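Local coordinates for protein iodotyrosine deiodinase (PDB 6Q1B) that uses FMN and NADPH to strip halogen from halotyrosines, turning iodotyrosines into L-tyrosine and iodide, and works as a homodimer of the nitroreductase family, at residues 26-31 / 48-53; 62-67 / 138-143; 92-97 / 134-139. All coordinates share one frame; numbering follows the deposited sequence. Where two conformers were deposited one is given.

Contact 1: residues 26-31 / 48-53; sequences DLIYSL and FLIVED
The carbonyl oxygen of L27, whose side chain meets I50, is gripped twice: S30 OG donates to L27 O at 2.6 Å, within the carbonyl plane and on a lone pair, and L31 N supplies the helical bond. S30 thus spends its hydroxyl inside its own helix, as suits a buried serine, and L27, I28 and L31 are left to meet the sheet. The motif is a helix laid on the outermost strand of this chain's own antiparallel sheet, here helix 24-35 of the nitroreductase fold on strand 46-51. The two run almost antiparallel, at 163°, with their short axes 11.1 Å apart at closest approach. L27 and I50 meet tip to tip, L27 CD2 lying 3.7 Å from I50 CD1, while I28 CD1 comes to the same I50 methyl at about a right angle. I50 reaches this far because CG1 stands anti to the carbonyl carbon (chi1 -56°) and CD1 extends onward. L31 slides past F48 in the opposite direction. A leucine here in place of F48, lacking the flat ring under L31 CD2, would probably open a gap beside V179 of the second subunit, which also packs on F48. Strand 46-51 continues the sheet across that interface: L49 and I50 pair in parallel with a strand of the second subunit, whose V181 touches I28 and L31. In the CH-pi contact L31 CD2 stands 3.7 Å from the centroid of the F48 ring, only 9° off the normal.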
loop_
_atom_site.group_PDB
_atom_site.type_symbol
_atom_site.label_atom_id
_atom_site.label_comp_id
_atom_site.label_asym_id
_atom_site.label_seq_id
_atom_site.Cartn_x
_atom_site.Cartn_y
_atom_site.Cartn_z
ATOM N N ASP A 26 19.533 -8.818 0.304
ATOM C CA ASP A 26 18.172 -9.343 0.190
ATOM C C ASP A 26 17.160 -8.313 0.661
ATOM O O ASP A 26 16.117 -8.118 0.060
ATOM C CB ASP A 26 18.004 -10.618 1.006
ATOM C CG ASP A 26 18.512 -11.844 0.299
ATOM O OD1 ASP A 26 19.105 -11.701 -0.774
ATOM O OD2 ASP A 26 18.299 -12.955 0.832
ATOM N N LEU A 27 17.453 -7.679 1.784
ATOM C CA LEU A 27 16.555 -6.679 2.326
ATOM C C LEU A 27 16.603 -5.449 1.447
ATOM O O LEU A 27 15.568 -4.885 1.106
ATOM C CB LEU A 27 16.946 -6.350 3.764
ATOM C CG LEU A 27 16.201 -5.229 4.453
ATOM C CD1 LEU A 27 14.723 -5.518 4.470
ATOM C CD2 LEU A 27 16.741 -5.095 5.865
ATOM N N ILE A 28 17.804 -5.039 1.059
ATOM C CA ILE A 28 17.952 -3.864 0.209
ATOM C C ILE A 28 17.221 -4.082 -1.109
ATOM O O ILE A 28 16.591 -3.169 -1.622
ATOM C CB ILE A 28 19.411 -3.529 -0.076
ATOM C CG1 ILE A 28 20.151 -3.207 1.220
ATOM C CG2 ILE A 28 19.509 -2.335 -1.009
ATOM C CD1 ILE A 28 19.530 -2.143 2.048
ATOM N N TYR A 29 17.288 -5.289 -1.648
ATOM C CA TYR A 29 16.525 -5.590 -2.852
ATOM C C TYR A 29 15.066 -5.219 -2.657
ATOM O O TYR A 29 14.428 -4.589 -3.514
ATOM C CB TYR A 29 16.659 -7.069 -3.197
ATOM C CG TYR A 29 15.649 -7.527 -4.192
ATOM C CD1 TYR A 29 15.877 -7.363 -5.552
ATOM C CD2 TYR A 29 14.472 -8.119 -3.787
ATOM C CE1 TYR A 29 14.955 -7.791 -6.471
ATOM C CE2 TYR A 29 13.554 -8.545 -4.704
ATOM C CZ TYR A 29 13.797 -8.380 -6.033
ATOM O OH TYR A 29 12.850 -8.821 -6.945
ATOM N N SER A 30 14.503 -5.604 -1.522
ATOM C CA SER A 30 13.090 -5.358 -1.316
ATOM C C SER A 30 12.807 -3.865 -1.254
ATOM O O SER A 30 11.761 -3.407 -1.690
ATOM C CB SER A 30 12.578 -6.040 -0.041
ATOM O OG SER A 30 12.977 -5.366 1.149
ATOM N N LEU A 31 13.759 -3.105 -0.728
ATOM C CA LEU A 31 13.587 -1.671 -0.648
ATOM C C LEU A 31 13.679 -1.089 -2.040
ATOM O O LEU A 31 12.998 -0.129 -2.379
ATOM C CB LEU A 31 14.637 -1.065 0.245
ATOM C CG LEU A 31 14.713 -1.648 1.642
ATOM C CD1 LEU A 31 15.674 -0.783 2.426
ATOM C CD2 LEU A 31 13.345 -1.756 2.330
ATOM N N PHE A 48 13.534 4.260 5.109
ATOM C CA PHE A 48 13.791 2.980 5.721
ATOM C C PHE A 48 14.865 3.054 6.761
ATOM O O PHE A 48 15.957 3.604 6.539
ATOM C CB PHE A 48 14.172 1.986 4.650
ATOM C CG PHE A 48 13.135 1.842 3.597
ATOM C CD1 PHE A 48 11.904 1.281 3.888
ATOM C CD2 PHE A 48 13.383 2.266 2.309
ATOM C CE1 PHE A 48 10.949 1.148 2.902
ATOM C CE2 PHE A 48 12.415 2.122 1.327
ATOM C CZ PHE A 48 11.219 1.578 1.634
ATOM N N LEU A 49 14.556 2.447 7.900
ATOM C CA LEU A 49 15.489 2.318 8.968
ATOM C C LEU A 49 15.619 0.859 9.263
ATOM O O LEU A 49 14.661 0.205 9.587
ATOM C CB LEU A 49 15.023 3.093 10.181
ATOM C CG LEU A 49 15.910 2.982 11.413
ATOM C CD1 LEU A 49 17.213 3.747 11.189
ATOM C CD2 LEU A 49 15.192 3.534 12.614
ATOM N N ILE A 50 16.828 0.356 9.101
ATOM C CA ILE A 50 17.113 -1.047 9.316
ATOM C C ILE A 50 17.682 -1.178 10.681
ATOM O O ILE A 50 18.795 -0.748 10.967
ATOM C CB ILE A 50 18.095 -1.588 8.280
ATOM C CG1 ILE A 50 17.542 -1.328 6.882
ATOM C CG2 ILE A 50 18.356 -3.064 8.541
ATOM C CD1 ILE A 50 18.458 -1.789 5.777
ATOM N N VAL A 51 16.895 -1.776 11.561
ATOM C CA VAL A 51 17.329 -1.980 12.922
ATOM C C VAL A 51 17.851 -3.401 13.055
ATOM O O VAL A 51 17.152 -4.379 12.775
ATOM C CB VAL A 51 16.188 -1.734 13.910
ATOM C CG1 VAL A 51 16.644 -2.047 15.319
ATOM C CG2 VAL A 51 15.701 -0.300 13.806
ATOM N N GLU A 52 19.087 -3.510 13.492
ATOM C CA GLU A 52 19.691 -4.806 13.710
ATOM C C GLU A 52 20.257 -4.942 15.096
ATOM O O GLU A 52 20.467 -6.036 15.546
ATOM C CB GLU A 52 20.789 -5.047 12.711
ATOM C CG GLU A 52 20.249 -5.278 11.354
ATOM C CD GLU A 52 21.339 -5.341 10.363
ATOM O OE1 GLU A 52 22.009 -6.386 10.299
ATOM O OE2 GLU A 52 21.548 -4.318 9.701
ATOM N N ASP A 53 20.526 -3.817 15.737
ATOM C CA ASP A 53 21.203 -3.822 17.009
ATOM C C ASP A 53 20.340 -4.523 18.047
ATOM O O ASP A 53 19.188 -4.170 18.226
ATOM C CB ASP A 53 21.504 -2.408 17.450
ATOM C CG ASP A 53 22.154 -2.367 18.803
ATOM O OD1 ASP A 53 23.389 -2.604 18.883
ATOM O OD2 ASP A 53 21.433 -2.108 19.791
#

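Contact 2: residues 62-67 / 138-143; sequences RVCERS and YTPPDF. With FMN (flavin mononucleotide), chain C; YOF (3-fluorotyrosine), chain D.
The thiol sulfur of C64 meets the rim of the Y138 ring instead of its face: C64 SG lies 5.0 Å from the ring centroid of Y138, in the ring plane. This is a cysteine sulfur-aromatic contact, in which the polarisable sulfur faces the ring's hydrogens. Its nearest ring atom is close by, C64 SG to Y138 CE2 being 3.6 Å. A small residue suits the place, because C64 CB comes within 3.3 Å of Y138 OH. That hydroxyl is hydrogen-bonded to E68, which itself binds the ligand, so Y138, which lines the site too, is also likely to steady E68. The other edge of the ring, at Y138 CE1, faces YOF OXT of the bound 3-fluorotyrosine. P140 adds to the packing, with its ring carbons CB and CG both against C64 SG, and a proline here is likely to restrict the backbone just after T139, which meets the flavin. T139 N donates to FMN O4 at 3.1 Å in a fairly straight bond (164°), while T139 OG1 lies 3.0 Å from FMN N5 and also near O4. Further along, S67 OG stands anti to the backbone N (chi1 -179°), which sets it against the P141 ring, with P141 CG 3.1 Å from S67 OG. The same oxygen takes a weak, bent bond from D142 N. Segment 138-143 thus threads from strand 134-135 to helix 144-149 along helix 54-74, whose C64 also touches V146 of helix 144-149 and I161 of strand 156-165.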
loop_
_atom_site.group_PDB
_atom_site.type_symbol
_atom_site.label_atom_id
_atom_site.label_comp_id
_atom_site.label_asym_id
_atom_site.label_seq_id
_atom_site.Cartn_x
_atom_site.Cartn_y
_atom_site.Cartn_z
ATOM N N ARG A 62 10.238 -4.264 23.810
ATOM C CA ARG A 62 9.599 -4.028 25.083
ATOM C C ARG A 62 8.629 -2.868 25.048
ATOM O O ARG A 62 7.571 -2.899 25.676
ATOM C CB ARG A 62 10.661 -3.821 26.137
ATOM C CG ARG A 62 11.436 -5.097 26.355
ATOM C CD ARG A 62 12.344 -5.011 27.505
ATOM N NE ARG A 62 13.475 -4.179 27.193
ATOM C CZ ARG A 62 14.597 -4.616 26.632
ATOM N NH1 ARG A 62 14.769 -5.897 26.338
ATOM N NH2 ARG A 62 15.552 -3.749 26.370
ATOM N N VAL A 63 8.983 -1.812 24.342
ATOM C CA VAL A 63 8.056 -0.709 24.202
ATOM C C VAL A 63 6.789 -1.163 23.512
ATOM O O VAL A 63 5.683 -0.809 23.907
ATOM C CB VAL A 63 8.729 0.423 23.444
ATOM C CG1 VAL A 63 7.740 1.429 22.931
ATOM C CG2 VAL A 63 9.737 1.044 24.368
ATOM N N CYS A 64 6.946 -1.967 22.483
ATOM C CA CYS A 64 5.792 -2.423 21.751
ATOM C C CYS A 64 4.973 -3.351 22.607
ATOM O O CYS A 64 3.759 -3.257 22.638
ATOM C CB CYS A 64 6.209 -3.115 20.496
ATOM S SG CYS A 64 6.845 -1.984 19.306
ATOM N N GLU A 65 5.651 -4.242 23.310
ATOM C CA GLU A 65 4.952 -5.184 24.159
ATOM C C GLU A 65 4.151 -4.484 25.223
ATOM O O GLU A 65 2.997 -4.840 25.495
ATOM C CB GLU A 65 5.931 -6.139 24.784
ATOM C CG GLU A 65 6.349 -7.188 23.813
ATOM C CD GLU A 65 7.293 -8.204 24.408
ATOM O OE1 GLU A 65 7.826 -7.977 25.519
ATOM O OE2 GLU A 65 7.520 -9.230 23.736
ATOM N N ARG A 66 4.745 -3.461 25.815
ATOM C CA ARG A 66 4.051 -2.719 26.847
ATOM C C ARG A 66 2.781 -2.131 26.275
ATOM O O ARG A 66 1.714 -2.196 26.870
ATOM C CB ARG A 66 4.931 -1.603 27.389
ATOM C CG ARG A 66 4.186 -0.598 28.257
ATOM C CD ARG A 66 3.613 -1.267 29.484
ATOM N NE ARG A 66 2.236 -1.719 29.298
ATOM C CZ ARG A 66 1.536 -2.367 30.225
ATOM N NH1 ARG A 66 2.083 -2.648 31.402
ATOM N NH2 ARG A 66 0.289 -2.739 29.976
ATOM N N SER A 67 2.932 -1.534 25.111
ATOM C CA SER A 67 1.842 -0.882 24.425
ATOM C C SER A 67 0.802 -1.929 24.082
ATOM O O SER A 67 -0.373 -1.715 24.309
ATOM C CB SER A 67 2.358 -0.180 23.172
ATOM O OG SER A 67 1.319 0.495 22.498
ATOM N N TYR A 138 4.046 -5.083 11.363
ATOM C CA TYR A 138 3.729 -5.022 12.758
ATOM C C TYR A 138 3.439 -3.582 13.117
ATOM O O TYR A 138 4.229 -2.696 12.858
ATOM C CB TYR A 138 4.850 -5.576 13.607
ATOM C CG TYR A 138 4.541 -5.318 15.036
ATOM C CD1 TYR A 138 3.422 -5.885 15.631
ATOM C CD2 TYR A 138 5.307 -4.447 15.781
ATOM C CE1 TYR A 138 3.103 -5.600 16.928
ATOM C CE2 TYR A 138 4.992 -4.150 17.068
ATOM C CZ TYR A 138 3.899 -4.747 17.647
ATOM O OH TYR A 138 3.581 -4.453 18.928
ATOM N N THR A 139 2.297 -3.373 13.755
ATOM C CA THR A 139 1.825 -2.049 14.064
ATOM C C THR A 139 1.425 -2.041 15.526
ATOM O O THR A 139 0.319 -2.451 15.869
ATOM C CB THR A 139 0.637 -1.658 13.188
ATOM O OG1 THR A 139 -0.363 -2.672 13.291
ATOM C CG2 THR A 139 1.052 -1.534 11.730
ATOM N N PRO A 140 2.338 -1.627 16.403
ATOM C CA PRO A 140 1.998 -1.520 17.820
ATOM C C PRO A 140 0.967 -0.426 18.007
ATOM O O PRO A 140 0.828 0.421 17.136
ATOM C CB PRO A 140 3.319 -1.149 18.473
ATOM C CG PRO A 140 4.055 -0.419 17.391
ATOM C CD PRO A 140 3.673 -1.097 16.119
ATOM N N PRO A 141 0.263 -0.426 19.135
ATOM C CA PRO A 141 -0.794 0.567 19.338
ATOM C C PRO A 141 -0.268 1.987 19.285
ATOM O O PRO A 141 -0.975 2.897 18.849
ATOM C CB PRO A 141 -1.320 0.252 20.740
ATOM C CG PRO A 141 -0.886 -1.098 21.033
ATOM C CD PRO A 141 0.344 -1.388 20.238
ATOM N N ASP A 142 0.968 2.155 19.741
ATOM C CA ASP A 142 1.610 3.454 19.801
ATOM C C ASP A 142 2.985 3.340 19.174
ATOM O O ASP A 142 3.789 2.504 19.569
ATOM C CB ASP A 142 1.720 3.956 21.242
ATOM C CG ASP A 142 2.276 5.370 21.327
ATOM O OD1 ASP A 142 1.858 6.237 20.526
ATOM O OD2 ASP A 142 3.139 5.613 22.197
ATOM N N PHE A 143 3.228 4.177 18.176
ATOM C CA PHE A 143 4.505 4.226 17.485
ATOM C C PHE A 143 5.409 5.273 18.095
ATOM O O PHE A 143 6.603 5.301 17.812
ATOM C CB PHE A 143 4.304 4.549 16.016
ATOM C CG PHE A 143 3.751 3.415 15.204
ATOM C CD1 PHE A 143 4.599 2.499 14.606
ATOM C CD2 PHE A 143 2.385 3.275 15.019
ATOM C CE1 PHE A 143 4.099 1.467 13.827
ATOM C CE2 PHE A 143 1.876 2.237 14.254
ATOM C CZ PHE A 143 2.736 1.332 13.658
HETATM N N1 FMN C . 0.139 -8.845 12.485
HETATM C C2 FMN C . 0.488 -8.836 13.784
HETATM O O2 FMN C . 0.801 -9.887 14.328
HETATM N N3 FMN C . 0.478 -7.670 14.494
HETATM C C4 FMN C . 0.151 -6.476 13.914
HETATM O O4 FMN C . 0.140 -5.442 14.573
HETATM C C4A FMN C . -0.207 -6.483 12.590
HETATM N N5 FMN C . -0.545 -5.321 11.979
HETATM C C5A FMN C . -0.843 -5.329 10.649
HETATM C C6 FMN C . -1.137 -4.117 10.057
HETATM C C7 FMN C . -1.440 -4.080 8.714
HETATM C C7M FMN C . -1.758 -2.767 8.077
HETATM C C8 FMN C . -1.442 -5.265 7.995
HETATM C C8M FMN C . -1.729 -5.199 6.524
HETATM C C9 FMN C . -1.131 -6.493 8.579
HETATM C C9A FMN C . -0.830 -6.515 9.933
HETATM N N10 FMN C . -0.532 -7.705 10.576
HETATM C C10 FMN C . -0.183 -7.671 11.887
HETATM C "C1'" FMN C . -0.508 -9.006 9.862
HETATM C "C2'" FMN C . -1.945 -9.481 9.653
HETATM O "O2'" FMN C . -2.419 -10.072 10.846
HETATM C "C3'" FMN C . -1.975 -10.455 8.479
HETATM O "O3'" FMN C . -1.637 -9.764 7.295
HETATM C "C4'" FMN C . -3.314 -11.158 8.307
HETATM O "O4'" FMN C . -3.475 -11.984 9.439
HETATM C "C5'" FMN C . -3.308 -12.034 7.074
HETATM O "O5'" FMN C . -2.205 -12.900 7.174
HETATM P P FMN C . -1.940 -13.960 6.021
HETATM O O1P FMN C . -0.812 -14.883 6.530
HETATM O O2P FMN C . -1.507 -13.226 4.751
HETATM O O3P FMN C . -3.265 -14.695 5.834
HETATM N N YOF D . -0.818 -5.171 17.044
HETATM C CA YOF D . -1.444 -6.139 17.890
HETATM C C YOF D . -0.594 -7.383 17.832
HETATM O O YOF D . -1.024 -8.407 18.583
HETATM O OXT YOF D . 0.400 -7.529 17.135
HETATM C CB YOF D . -2.831 -6.519 17.399
HETATM C CG YOF D . -2.940 -6.919 15.973
HETATM C CD1 YOF D . -3.544 -6.034 15.075
HETATM C CD2 YOF D . -2.531 -8.184 15.528
HETATM C CE1 YOF D . -3.711 -6.434 13.747
HETATM C CE2 YOF D . -2.683 -8.583 14.201
HETATM C CZ YOF D . -3.264 -7.685 13.307
HETATM O OH YOF D . -3.422 -8.064 12.022
HETATM F F YOF D . -4.265 -5.606 12.838
#

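Contact 3: residues 92-97 / 134-139; sequences KPFLKE and GSVPYT. With FMN (flavin mononucleotide), chain C; YOF (3-fluorotyrosine), chain D.
One wall of the halotyrosine pocket is built here, where K92, which binds the substrate, meets the segment that passes beside the flavin. K92 NZ donates to YOF O at 2.6 Å, and its second bond, to YOF OXT, is weak; T89 O takes a further one. The lysine chain bends at chi2 (-60°) and crosses Y138 at about a right angle, with K92 CG 3.8 Å from Y138 OH. F94 makes a T-shaped pair with Y138: its edge points to the tyrosine's face, the centroids are 5.6 Å apart and the planes stand at 75°. V136 CG1 covers one face of the F94 ring, 4.1 Å above its plane, and K92 CB covers the opposite one. A branched valine can serve two neighbours, for V136 CG2 turns to the flavin, 3.4 Å from FMN N1. L95 completes the packing with CD1 at 3.8 Å from Y138 CE2. F94 and L95 thus pack round the tyrosine ring, and the aliphatic part of K92 lies against F94 and Y138; its amine, paired with the ligand's carboxylate, probably contributes to the preference for halotyrosines over simple phenols, consistent with the weak activity on 2-iodophenol.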
loop_
_atom_site.group_PDB
_atom_site.type_symbol
_atom_site.label_atom_id
_atom_site.label_comp_id
_atom_site.label_asym_id
_atom_site.label_seq_id
_atom_site.Cartn_x
_atom_site.Cartn_y
_atom_site.Cartn_z
ATOM N N LYS A 92 5.717 -10.043 21.794
ATOM C CA LYS A 92 6.152 -9.923 20.409
ATOM C C LYS A 92 7.587 -10.359 20.275
ATOM O O LYS A 92 8.465 -9.556 19.981
ATOM C CB LYS A 92 5.994 -8.496 19.928
ATOM C CG LYS A 92 4.595 -7.967 20.057
ATOM C CD LYS A 92 3.579 -8.793 19.234
ATOM C CE LYS A 92 2.176 -8.534 19.667
ATOM N NZ LYS A 92 1.236 -9.575 19.143
ATOM N N PRO A 93 7.844 -11.639 20.475
ATOM C CA PRO A 93 9.212 -12.162 20.463
ATOM C C PRO A 93 9.879 -11.951 19.111
ATOM O O PRO A 93 11.099 -11.865 19.056
ATOM C CB PRO A 93 9.025 -13.651 20.779
ATOM C CG PRO A 93 7.589 -13.938 20.506
ATOM C CD PRO A 93 6.850 -12.686 20.787
ATOM N N PHE A 94 9.090 -11.844 18.048
ATOM C CA PHE A 94 9.668 -11.735 16.735
ATOM C C PHE A 94 10.371 -10.418 16.615
ATOM O O PHE A 94 11.176 -10.254 15.729
ATOM C CB PHE A 94 8.634 -11.871 15.620
ATOM C CG PHE A 94 7.442 -10.977 15.765
ATOM C CD1 PHE A 94 7.496 -9.654 15.408
ATOM C CD2 PHE A 94 6.233 -11.493 16.226
ATOM C CE1 PHE A 94 6.391 -8.839 15.528
ATOM C CE2 PHE A 94 5.119 -10.690 16.357
ATOM C CZ PHE A 94 5.184 -9.364 16.003
ATOM N N LEU A 95 10.078 -9.470 17.491
ATOM C CA LEU A 95 10.779 -8.199 17.388
ATOM C C LEU A 95 12.204 -8.340 17.886
ATOM O O LEU A 95 13.045 -7.499 17.588
ATOM C CB LEU A 95 10.068 -7.125 18.181
ATOM C CG LEU A 95 8.694 -6.767 17.638
ATOM C CD1 LEU A 95 8.038 -5.833 18.597
ATOM C CD2 LEU A 95 8.813 -6.128 16.256
ATOM N N LYS A 96 12.473 -9.366 18.678
ATOM C CA LYS A 96 13.850 -9.692 19.024
ATOM C C LYS A 96 14.401 -10.730 18.042
ATOM O O LYS A 96 15.552 -10.635 17.626
ATOM C CB LYS A 96 13.947 -10.221 20.460
ATOM C CG LYS A 96 15.304 -10.818 20.808
ATOM C CD LYS A 96 15.268 -11.508 22.153
ATOM C CE LYS A 96 16.648 -11.990 22.567
ATOM N NZ LYS A 96 16.655 -12.455 23.978
ATOM N N GLU A 97 13.605 -11.730 17.674
ATOM C CA GLU A 97 14.161 -12.857 16.932
ATOM C C GLU A 97 14.471 -12.498 15.493
ATOM O O GLU A 97 15.381 -13.071 14.892
ATOM C CB GLU A 97 13.222 -14.064 17.001
ATOM C CG GLU A 97 13.092 -14.630 18.422
ATOM C CD GLU A 97 14.432 -14.724 19.160
ATOM O OE1 GLU A 97 15.407 -15.235 18.569
ATOM O OE2 GLU A 97 14.517 -14.285 20.325
ATOM N N GLY A 134 10.687 -13.480 5.218
ATOM C CA GLY A 134 9.371 -13.348 5.789
ATOM C C GLY A 134 9.271 -12.027 6.488
ATOM O O GLY A 134 10.260 -11.407 6.859
ATOM N N SER A 135 8.045 -11.596 6.680
ATOM C CA SER A 135 7.819 -10.426 7.476
ATOM C C SER A 135 6.402 -10.373 7.962
ATOM O O SER A 135 5.609 -11.263 7.708
ATOM C CB SER A 135 8.139 -9.155 6.700
ATOM O OG SER A 135 8.202 -8.060 7.606
ATOM N N VAL A 136 6.134 -9.353 8.739
ATOM C CA VAL A 136 4.810 -9.103 9.238
ATOM C C VAL A 136 4.736 -7.596 9.374
ATOM O O VAL A 136 5.666 -6.983 9.863
ATOM C CB VAL A 136 4.539 -9.813 10.557
ATOM C CG1 VAL A 136 5.644 -9.574 11.550
ATOM C CG2 VAL A 136 3.185 -9.385 11.109
ATOM N N PRO A 137 3.654 -6.995 8.895
ATOM C CA PRO A 137 3.504 -5.567 9.093
ATOM C C PRO A 137 3.089 -5.366 10.522
ATOM O O PRO A 137 1.942 -5.512 10.870
ATOM C CB PRO A 137 2.409 -5.181 8.111
ATOM C CG PRO A 137 2.366 -6.284 7.143
ATOM C CD PRO A 137 2.675 -7.493 7.926
ATOM N N TYR A 138 4.046 -5.083 11.363
ATOM C CA TYR A 138 3.729 -5.022 12.758
ATOM C C TYR A 138 3.439 -3.582 13.117
ATOM O O TYR A 138 4.229 -2.696 12.858
ATOM C CB TYR A 138 4.850 -5.576 13.607
ATOM C CG TYR A 138 4.541 -5.318 15.036
ATOM C CD1 TYR A 138 3.422 -5.885 15.631
ATOM C CD2 TYR A 138 5.307 -4.447 15.781
ATOM C CE1 TYR A 138 3.103 -5.600 16.928
ATOM C CE2 TYR A 138 4.992 -4.150 17.068
ATOM C CZ TYR A 138 3.899 -4.747 17.647
ATOM O OH TYR A 138 3.581 -4.453 18.928
ATOM N N THR A 139 2.297 -3.373 13.755
ATOM C CA THR A 139 1.825 -2.049 14.064
ATOM C C THR A 139 1.425 -2.041 15.526
ATOM O O THR A 139 0.319 -2.451 15.869
ATOM C CB THR A 139 0.637 -1.658 13.188
ATOM O OG1 THR A 139 -0.363 -2.672 13.291
ATOM C CG2 THR A 139 1.052 -1.534 11.730
HETATM N N1 FMN C . 0.139 -8.845 12.485
HETATM C C2 FMN C . 0.488 -8.836 13.784
HETATM O O2 FMN C . 0.801 -9.887 14.328
HETATM N N3 FMN C . 0.478 -7.670 14.494
HETATM C C4 FMN C . 0.151 -6.476 13.914
HETATM O O4 FMN C . 0.140 -5.442 14.573
HETATM C C4A FMN C . -0.207 -6.483 12.590
HETATM N N5 FMN C . -0.545 -5.321 11.979
HETATM C C5A FMN C . -0.843 -5.329 10.649
HETATM C C6 FMN C . -1.137 -4.117 10.057
HETATM C C7 FMN C . -1.440 -4.080 8.714
HETATM C C7M FMN C . -1.758 -2.767 8.077
HETATM C C8 FMN C . -1.442 -5.265 7.995
HETATM C C8M FMN C . -1.729 -5.199 6.524
HETATM C C9 FMN C . -1.131 -6.493 8.579
HETATM C C9A FMN C . -0.830 -6.515 9.933
HETATM N N10 FMN C . -0.532 -7.705 10.576
HETATM C C10 FMN C . -0.183 -7.671 11.887
HETATM C "C1'" FMN C . -0.508 -9.006 9.862
HETATM C "C2'" FMN C . -1.945 -9.481 9.653
HETATM O "O2'" FMN C . -2.419 -10.072 10.846
HETATM C "C3'" FMN C . -1.975 -10.455 8.479
HETATM O "O3'" FMN C . -1.637 -9.764 7.295
HETATM C "C4'" FMN C . -3.314 -11.158 8.307
HETATM O "O4'" FMN C . -3.475 -11.984 9.439
HETATM C "C5'" FMN C . -3.308 -12.034 7.074
HETATM O "O5'" FMN C . -2.205 -12.900 7.174
HETATM P P FMN C . -1.940 -13.960 6.021
HETATM O O1P FMN C . -0.812 -14.883 6.530
HETATM O O2P FMN C . -1.507 -13.226 4.751
HETATM O O3P FMN C . -3.265 -14.695 5.834
HETATM N N YOF D . -0.818 -5.171 17.044
HETATM C CA YOF D . -1.444 -6.139 17.890
HETATM C C YOF D . -0.594 -7.383 17.832
HETATM O O YOF D . -1.024 -8.407 18.583
HETATM O OXT YOF D . 0.400 -7.529 17.135
HETATM C CB YOF D . -2.831 -6.519 17.399
HETATM C CG YOF D . -2.940 -6.919 15.973
HETATM C CD1 YOF D . -3.544 -6.034 15.075
HETATM C CD2 YOF D . -2.531 -8.184 15.528
HETATM C CE1 YOF D . -3.711 -6.434 13.747
HETATM C CE2 YOF D . -2.683 -8.583 14.201
HETATM C CZ YOF D . -3.264 -7.685 13.307
HETATM O OH YOF D . -3.422 -8.064 12.022
HETATM F F YOF D . -4.265 -5.606 12.838
#

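Contacts 2 and 3 end on the same part of the chain, sharing Y138 and T139, and both line the site of FMN and 3-fluorotyrosine, which M41 of the second subunit helps complete; their centres are 11 Å apart. They also touch directly: E65 OE2 of segment 62-67 is 2.8 Å from K92 N, a hydrogen bond that probably steadies the backbone of the substrate-binding lysine, and C64 CB packs on L95 CD1. Contact 1 stands apart, its centre 20 Å from that of contact 2 and 14 Å from that of contact 3, with the F48 side chain about 13 Å from FMN. It is joined to the others through the fold: strand 46-51 leads into helix 54-74, and contacts 1 and 3 reach the same sheet.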